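Local coordinates for protein L-lysine 6-oxidase (Marinomonas mediterranea, PDB 3WEU) that oxidises the epsilon-amino group of L-lysine with a cysteine tryptophylquinone cofactor, releasing ammonium and the hydrogen peroxide that makes the enzyme antibacterial, at residues A[8-14]-A[243-249]; A[105-109]-A[351-355]. All coordinates share one frame; numbering follows the deposited sequence.

Contact 1 (A[8-14]-A[243-249]); sequences SIGVARL and WMVVGSP
Gly-10 and Ala-12 pair with Met-244 and Val-246 in a parallel strand pair, 9-13 beside 243-247, whose axes come within 4.4 Å; in the mixed sheet, strand 4-13 lies between 237-247 and its antiparallel partner 58-66. Six backbone hydrogen bonds join the segments, from Trp-243 N to Ser-8 O at one end to Leu-14 N to Gly-247 O at the other. The Arg-13 side chain adds a polar grip beyond the strand: bent at chi3 (101°) in the conformer described here, it sets NE 2.7 Å from Ser-248 O, the acceptor lying in the guanidinium plane, while NH2 makes a weak second bond to that oxygen. Apolar packing occupies both faces. Met-244 folds back at chi2 (74°) over Gly-10, with SD 3.8 Å from Gly-10 C and CE only 3.3 Å from Ala-12 CB, a tight fit. On the Met-244 side, the Val-246 and Leu-14 side chains cross at about a right angle, CG1 to CD2 3.7 Å. Ile-9 and Val-245 run side by side on the other face, CG2 to CG2 at 3.9 Å. In this buried place the main chain supplies most polar bonding, Glu-452 balances the Arg-13 charge through NH2, and a carbonyl satisfies NE.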
ATOM      1  N   SER A   8     -26.404 -37.311  -5.947  1.00 17.68           N
ATOM      2  CA  SER A   8     -25.038 -37.824  -5.682  1.00 18.15           C
ATOM      3  C   SER A   8     -24.047 -36.726  -5.269  1.00 17.32           C
ATOM      4  O   SER A   8     -23.106 -36.970  -4.449  1.00 17.89           O
ATOM      5  CB  SER A   8     -24.565 -38.601  -6.918  1.00 19.48           C
ATOM      6  OG  SER A   8     -24.331 -37.718  -7.980  1.00 17.91           O
ATOM      7  N   ILE A   9     -24.207 -35.515  -5.801  1.00 15.16           N
ATOM      8  CA  ILE A   9     -23.405 -34.414  -5.414  1.00 14.75           C
ATOM      9  C   ILE A   9     -24.351 -33.251  -5.123  1.00 16.32           C
ATOM     10  O   ILE A   9     -24.874 -32.654  -6.025  1.00 14.10           O
ATOM     11  CB  ILE A   9     -22.357 -34.016  -6.479  1.00 15.17           C
ATOM     12  CG1 ILE A   9     -21.378 -35.168  -6.782  1.00 17.43           C
ATOM     13  CG2 ILE A   9     -21.558 -32.835  -5.964  1.00 15.47           C
ATOM     14  CD1 ILE A   9     -20.446 -34.962  -8.001  1.00 19.47           C
ATOM     15  N   GLY A  10     -24.558 -32.935  -3.850  1.00 16.59           N
ATOM     16  CA  GLY A  10     -25.455 -31.839  -3.498  1.00 17.57           C
ATOM     17  C   GLY A  10     -24.796 -30.481  -3.667  1.00 17.56           C
ATOM     18  O   GLY A  10     -23.573 -30.361  -3.650  1.00 15.15           O
ATOM     19  N   VAL A  11     -25.625 -29.452  -3.816  1.00 16.46           N
ATOM     20  CA  VAL A  11     -25.137 -28.126  -3.979  1.00 15.72           C
ATOM     21  C   VAL A  11     -25.895 -27.171  -3.125  1.00 16.15           C
ATOM     22  O   VAL A  11     -27.087 -27.077  -3.268  1.00 17.11           O
ATOM     23  CB  VAL A  11     -25.242 -27.703  -5.469  1.00 18.15           C
ATOM     24  CG1 VAL A  11     -24.876 -26.218  -5.642  1.00 20.26           C
ATOM     25  CG2 VAL A  11     -24.354 -28.619  -6.316  1.00 18.06           C
ATOM     26  N   ALA A  12     -25.201 -26.460  -2.254  1.00 14.52           N
ATOM     27  CA  ALA A  12     -25.777 -25.409  -1.449  1.00 16.04           C
ATOM     28  C   ALA A  12     -25.050 -24.127  -1.814  1.00 16.45           C
ATOM     29  O   ALA A  12     -23.925 -24.160  -2.387  1.00 14.99           O
ATOM     30  CB  ALA A  12     -25.573 -25.697   0.032  1.00 18.51           C
ATOM     31  N   ARG A  13     -25.637 -22.996  -1.439  0.50 16.51           N
ATOM     32  CA  ARG A  13     -25.003 -21.739  -1.723  0.50 17.03           C
ATOM     33  C   ARG A  13     -25.008 -20.816  -0.540  0.50 16.46           C
ATOM     34  O   ARG A  13     -25.984 -20.725   0.212  0.50 16.62           O
ATOM     35  CB  ARG A  13     -25.617 -21.095  -2.955  0.50 19.04           C
ATOM     36  CG  ARG A  13     -25.602 -22.057  -4.123  0.50 21.09           C
ATOM     37  CD  ARG A  13     -25.953 -21.442  -5.460  0.50 23.24           C
ATOM     38  NE  ARG A  13     -24.684 -21.255  -6.108  0.50 27.70           N
ATOM     39  CZ  ARG A  13     -24.137 -22.071  -6.998  0.50 28.22           C
ATOM     40  NH1 ARG A  13     -24.770 -23.137  -7.453  0.50 27.62           N
ATOM     41  NH2 ARG A  13     -22.937 -21.773  -7.438  0.50 28.42           N
ATOM     42  N   LEU A  14     -23.902 -20.122  -0.400  1.00 14.81           N
ATOM     43  CA  LEU A  14     -23.685 -19.212   0.695  1.00 15.27           C
ATOM     44  C   LEU A  14     -24.755 -18.137   0.781  1.00 16.81           C
ATOM     45  O   LEU A  14     -25.276 -17.667  -0.243  1.00 15.85           O
ATOM     46  CB  LEU A  14     -22.342 -18.469   0.470  1.00 16.53           C
ATOM     47  CG  LEU A  14     -21.078 -19.269   0.415  1.00 15.86           C
ATOM     48  CD1 LEU A  14     -19.934 -18.307   0.166  1.00 17.16           C
ATOM     49  CD2 LEU A  14     -20.899 -20.073   1.729  1.00 17.94           C
ATOM     50  N   TRP A 243     -21.960 -36.902  -1.805  1.00 16.29           N
ATOM     51  CA  TRP A 243     -21.076 -35.808  -1.544  1.00 15.08           C
ATOM     52  C   TRP A 243     -21.889 -34.535  -1.519  1.00 15.32           C
ATOM     53  O   TRP A 243     -23.050 -34.489  -1.995  1.00 17.59           O
ATOM     54  CB  TRP A 243     -19.961 -35.741  -2.596  1.00 17.83           C
ATOM     55  CG  TRP A 243     -18.706 -35.176  -2.084  1.00 16.22           C
ATOM     56  CD1 TRP A 243     -18.280 -33.914  -2.219  1.00 18.97           C
ATOM     57  CD2 TRP A 243     -17.698 -35.853  -1.312  1.00 18.85           C
ATOM     58  NE1 TRP A 243     -17.095 -33.724  -1.568  1.00 17.97           N
ATOM     59  CE2 TRP A 243     -16.699 -34.919  -1.026  1.00 18.98           C
ATOM     60  CE3 TRP A 243     -17.539 -37.151  -0.862  1.00 17.86           C
ATOM     61  CZ2 TRP A 243     -15.532 -35.248  -0.316  1.00 17.69           C
ATOM     62  CZ3 TRP A 243     -16.401 -37.474  -0.109  1.00 19.00           C
ATOM     63  CH2 TRP A 243     -15.417 -36.543   0.131  1.00 19.75           C
ATOM     64  N   MET A 244     -21.277 -33.500  -0.984  1.00 16.58           N
ATOM     65  CA  MET A 244     -21.902 -32.221  -0.842  1.00 17.84           C
ATOM     66  C   MET A 244     -20.905 -31.109  -1.157  1.00 18.17           C
ATOM     67  O   MET A 244     -19.786 -31.108  -0.633  1.00 15.55           O
ATOM     68  CB  MET A 244     -22.423 -32.075   0.604  1.00 17.01           C
ATOM     69  CG  MET A 244     -23.000 -30.722   0.915  1.00 17.33           C
ATOM     70  SD  MET A 244     -24.579 -30.582   0.116  1.00 18.76           S
ATOM     71  CE  MET A 244     -24.758 -28.849   0.153  1.00 19.17           C
ATOM     72  N   VAL A 245     -21.343 -30.106  -1.919  1.00 15.64           N
ATOM     73  CA  VAL A 245     -20.495 -28.976  -2.226  1.00 15.41           C
ATOM     74  C   VAL A 245     -21.220 -27.677  -1.948  1.00 15.52           C
ATOM     75  O   VAL A 245     -22.373 -27.512  -2.307  1.00 16.54           O
ATOM     76  CB  VAL A 245     -20.095 -29.036  -3.710  1.00 16.09           C
ATOM     77  CG1 VAL A 245     -19.206 -27.856  -4.067  1.00 15.19           C
ATOM     78  CG2 VAL A 245     -19.371 -30.354  -3.965  1.00 17.06           C
ATOM     79  N   VAL A 246     -20.521 -26.732  -1.362  1.00 15.51           N
ATOM     80  CA  VAL A 246     -21.038 -25.399  -1.129  1.00 17.15           C
ATOM     81  C   VAL A 246     -20.363 -24.406  -2.133  1.00 17.65           C
ATOM     82  O   VAL A 246     -19.127 -24.418  -2.301  1.00 18.23           O
ATOM     83  CB  VAL A 246     -20.808 -24.904   0.275  1.00 16.81           C
ATOM     84  CG1 VAL A 246     -21.449 -23.528   0.432  1.00 16.82           C
ATOM     85  CG2 VAL A 246     -21.411 -25.850   1.269  1.00 19.03           C
ATOM     86  N   GLY A 247     -21.202 -23.673  -2.858  1.00 17.79           N
ATOM     87  CA  GLY A 247     -20.745 -22.615  -3.722  1.00 15.89           C
ATOM     88  C   GLY A 247     -21.152 -21.249  -3.272  1.00 16.94           C
ATOM     89  O   GLY A 247     -22.073 -21.062  -2.424  1.00 16.44           O
ATOM     90  N   SER A 248     -20.586 -20.281  -3.933  1.00 15.90           N
ATOM     91  CA  SER A 248     -20.978 -18.888  -3.735  1.00 15.89           C
ATOM     92  C   SER A 248     -22.336 -18.679  -4.439  1.00 15.62           C
ATOM     93  O   SER A 248     -22.844 -19.596  -5.099  1.00 16.06           O
ATOM     94  CB  SER A 248     -19.893 -17.965  -4.268  1.00 18.32           C
ATOM     95  OG  SER A 248     -19.644 -18.166  -5.649  1.00 17.77           O
ATOM     96  N   PRO A 249     -23.017 -17.549  -4.200  1.00 14.60           N
ATOM     97  CA  PRO A 249     -24.371 -17.480  -4.735  1.00 14.69           C
ATOM     98  C   PRO A 249     -24.487 -17.627  -6.263  1.00 13.91           C
ATOM     99  O   PRO A 249     -23.556 -17.260  -6.996  1.00 14.94           O
ATOM    100  CB  PRO A 249     -24.855 -16.131  -4.296  1.00 15.20           C
ATOM    101  CG  PRO A 249     -24.031 -15.799  -3.059  1.00 15.75           C
ATOM    102  CD  PRO A 249     -22.674 -16.358  -3.442  1.00 15.60           C
TER

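Contact 2 (A[105-109]-A[351-355]). With EDO (1,2-ethanediol), chain N.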
ATOM      1  N   ASN A 105      -2.777 -30.529 -12.911  1.00 17.03           N
ATOM      2  CA  ASN A 105      -3.819 -31.380 -13.522  1.00 17.92           C
ATOM      3  C   ASN A 105      -3.217 -32.604 -14.215  1.00 19.45           C
ATOM      4  O   ASN A 105      -2.550 -32.508 -15.282  1.00 18.06           O
ATOM      5  CB  ASN A 105      -4.637 -30.526 -14.515  1.00 17.22           C
ATOM      6  CG  ASN A 105      -5.832 -31.251 -15.103  1.00 17.94           C
ATOM      7  OD1 ASN A 105      -5.941 -32.467 -15.105  1.00 17.13           O
ATOM      8  ND2 ASN A 105      -6.725 -30.448 -15.705  1.00 17.30           N
ATOM      9  N   LEU A 106      -3.493 -33.765 -13.642  1.00 18.18           N
ATOM     10  CA  LEU A 106      -2.836 -35.021 -14.037  1.00 19.09           C
ATOM     11  C   LEU A 106      -3.408 -35.616 -15.298  1.00 20.20           C
ATOM     12  O   LEU A 106      -2.874 -36.584 -15.846  1.00 19.87           O
ATOM     13  CB  LEU A 106      -2.846 -36.027 -12.874  1.00 19.63           C
ATOM     14  CG  LEU A 106      -2.015 -35.606 -11.686  1.00 19.74           C
ATOM     15  CD1 LEU A 106      -2.209 -36.406 -10.437  1.00 20.91           C
ATOM     16  CD2 LEU A 106      -0.569 -35.659 -12.081  1.00 21.16           C
ATOM     17  N   LEU A 107      -4.495 -35.029 -15.805  1.00 16.84           N
ATOM     18  CA  LEU A 107      -4.955 -35.391 -17.090  1.00 17.41           C
ATOM     19  C   LEU A 107      -3.955 -35.071 -18.176  1.00 16.87           C
ATOM     20  O   LEU A 107      -4.066 -35.646 -19.260  1.00 18.63           O
ATOM     21  CB  LEU A 107      -6.316 -34.771 -17.432  1.00 18.76           C
ATOM     22  CG  LEU A 107      -7.419 -35.264 -16.477  1.00 18.45           C
ATOM     23  CD1 LEU A 107      -8.648 -34.367 -16.625  1.00 21.24           C
ATOM     24  CD2 LEU A 107      -7.770 -36.685 -16.765  1.00 19.38           C
ATOM     25  N   TYR A 108      -3.031 -34.172 -17.917  1.00 17.88           N
ATOM     26  CA  TYR A 108      -1.981 -33.826 -18.896  1.00 18.88           C
ATOM     27  C   TYR A 108      -0.673 -34.644 -18.674  1.00 20.73           C
ATOM     28  O   TYR A 108       0.380 -34.371 -19.284  1.00 21.56           O
ATOM     29  CB  TYR A 108      -1.654 -32.323 -18.830  1.00 19.27           C
ATOM     30  CG  TYR A 108      -2.826 -31.475 -19.291  1.00 18.14           C
ATOM     31  CD1 TYR A 108      -3.894 -31.204 -18.419  1.00 20.29           C
ATOM     32  CD2 TYR A 108      -2.894 -30.997 -20.570  1.00 20.38           C
ATOM     33  CE1 TYR A 108      -4.944 -30.427 -18.823  1.00 19.28           C
ATOM     34  CE2 TYR A 108      -3.986 -30.293 -21.011  1.00 19.17           C
ATOM     35  CZ  TYR A 108      -4.998 -30.000 -20.123  1.00 20.27           C
ATOM     36  OH  TYR A 108      -6.107 -29.321 -20.551  1.00 18.77           O
ATOM     37  N   GLY A 109      -0.753 -35.597 -17.775  1.00 20.61           N
ATOM     38  CA  GLY A 109       0.371 -36.462 -17.467  1.00 22.84           C
ATOM     39  C   GLY A 109       1.117 -36.091 -16.228  1.00 20.27           C
ATOM     40  O   GLY A 109       0.962 -35.014 -15.640  1.00 19.03           O
ATOM     41  N   ASN A 351      -5.732 -31.928 -27.638  1.00 18.57           N
ATOM     42  CA  ASN A 351      -5.246 -33.102 -26.914  1.00 20.34           C
ATOM     43  C   ASN A 351      -4.717 -32.653 -25.521  1.00 20.87           C
ATOM     44  O   ASN A 351      -4.660 -31.442 -25.133  1.00 26.63           O
ATOM     45  CB  ASN A 351      -4.159 -33.781 -27.754  1.00 21.68           C
ATOM     46  CG  ASN A 351      -2.910 -32.938 -27.856  1.00 26.07           C
ATOM     47  OD1 ASN A 351      -2.624 -32.134 -26.951  1.00 30.63           O
ATOM     48  ND2 ASN A 351      -2.158 -33.093 -28.948  1.00 31.86           N
ATOM     49  N   LYS A 352      -4.433 -33.603 -24.678  1.00 19.87           N
ATOM     50  CA  LYS A 352      -3.917 -33.255 -23.364  1.00 19.71           C
ATOM     51  C   LYS A 352      -2.427 -33.588 -23.282  1.00 21.81           C
ATOM     52  O   LYS A 352      -1.958 -34.137 -22.289  1.00 20.20           O
ATOM     53  CB  LYS A 352      -4.739 -33.875 -22.305  1.00 21.16           C
ATOM     54  CG  LYS A 352      -6.100 -33.037 -22.203  1.00 23.82           C
ATOM     55  CD  LYS A 352      -6.831 -33.364 -20.944  1.00 22.29           C
ATOM     56  CE  LYS A 352      -8.066 -32.541 -20.683  1.00 20.65           C
ATOM     57  NZ  LYS A 352      -8.984 -32.611 -21.811  1.00 18.64           N
ATOM     58  N   VAL A 353      -1.695 -33.029 -24.232  1.00 22.42           N
ATOM     59  CA  VAL A 353      -0.235 -33.274 -24.377  1.00 23.99           C
ATOM     60  C   VAL A 353       0.486 -32.018 -23.979  1.00 26.07           C
ATOM     61  O   VAL A 353       0.177 -30.965 -24.448  1.00 27.56           O
ATOM     62  CB  VAL A 353       0.136 -33.614 -25.809  1.00 24.14           C
ATOM     63  CG1 VAL A 353       1.668 -33.756 -25.978  1.00 26.43           C
ATOM     64  CG2 VAL A 353      -0.533 -34.926 -26.163  1.00 27.45           C
ATOM     65  N   ILE A 354       1.457 -32.132 -23.103  1.00 22.43           N
ATOM     66  CA  ILE A 354       2.261 -31.006 -22.720  1.00 26.09           C
ATOM     67  C   ILE A 354       3.131 -30.505 -23.891  1.00 25.08           C
ATOM     68  O   ILE A 354       3.699 -31.320 -24.605  1.00 25.17           O
ATOM     69  CB  ILE A 354       3.170 -31.477 -21.571  1.00 27.66           C
ATOM     70  CG1 ILE A 354       2.303 -31.644 -20.292  1.00 27.65           C
ATOM     71  CG2 ILE A 354       4.342 -30.555 -21.385  1.00 29.29           C
ATOM     72  CD1 ILE A 354       3.120 -32.341 -19.219  1.00 30.62           C
ATOM     73  N   GLY A 355       3.251 -29.193 -24.039  1.00 23.65           N
ATOM     74  CA  GLY A 355       4.079 -28.570 -25.059  1.00 22.88           C
ATOM     75  C   GLY A 355       3.519 -28.574 -26.444  1.00 25.21           C
ATOM     76  O   GLY A 355       4.266 -28.354 -27.376  1.00 21.01           O
TER
HETATM   77  C1  EDO N 812     -10.340 -36.100 -23.518  1.00 34.31           C
HETATM   78  O1  EDO N 812      -9.217 -35.366 -22.960  1.00 32.75           O
HETATM   79  C2  EDO N 812     -11.705 -35.435 -23.346  1.00 27.37           C
HETATM   80  O2  EDO N 812     -11.668 -34.425 -22.349  1.00 29.11           O
HETATM   81  O   HOH W   1       1.649 -34.579 -21.834  1.00 28.82           O
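Tyr-108 presents one face of its ring to the aliphatic chain of Lys-352, which slants over the ring. Lys-352 CG makes the CH-pi contact, 4.0 Å from the ring centroid and displaced toward the rim near CE2 and CZ. From there the lysine runs on extended past CZ toward the hydroxyl, until CE lies 3.8 Å from Tyr-108 OH. A bend at chi4 (55°) then carries NZ to a bound 1,2-ethanediol, probably from the crystallisation liquor, whose O1 it reaches at 3.0 Å; its bond to O2 is weak. Leu-107 flanks the same lysine, its CB 3.8 Å from Lys-352 CD. Ile-354 CD1 lies 3.4 Å from the backbone O of Tyr-108, a carbonyl that also accepts a hydrogen bond from a water. That water in turn accepts from Ile-354 N, bridging two backbones that share no direct hydrogen bond. Each segment is braced by an Asx turn: Asn-105 OD1 receives Leu-107 N at the start of the short 3-10 turn 106-108, and Asn-351 OD1 receives Val-353 N from above its carbonyl plane, while Asn-351 ND2 bonds to Asp-356 OD2. Both segments are loops, one between strand 80-91 and helix 129-134, the other between helix 336-344 and strand 381-382; Leu-106 rests on helix 489-492, and Tyr-108 and Ile-354 touch the loop residues Val-398 and Asp-396.

Contact 1 lies in the core and contact 2 at the surface, their centres about 28 Å and their nearest atoms about 15 Å apart. They share no strand or helix. Along the chain their segments alternate: 105-109 falls between the two strands of contact 1, and 351-355 follows both. The strand pair belongs to the mixed sheet of the N-terminal part and is held by regular main-chain hydrogen bonds and apolar packing. The loop pair buries less than half as much area, 292 against 637 Å², and replaces direct hydrogen bonds with a CH-pi contact and a bridging water; its lysine ammonium meets a diol probably from the crystallisation liquor, where the arginine of contact 1 meets a carboxylate.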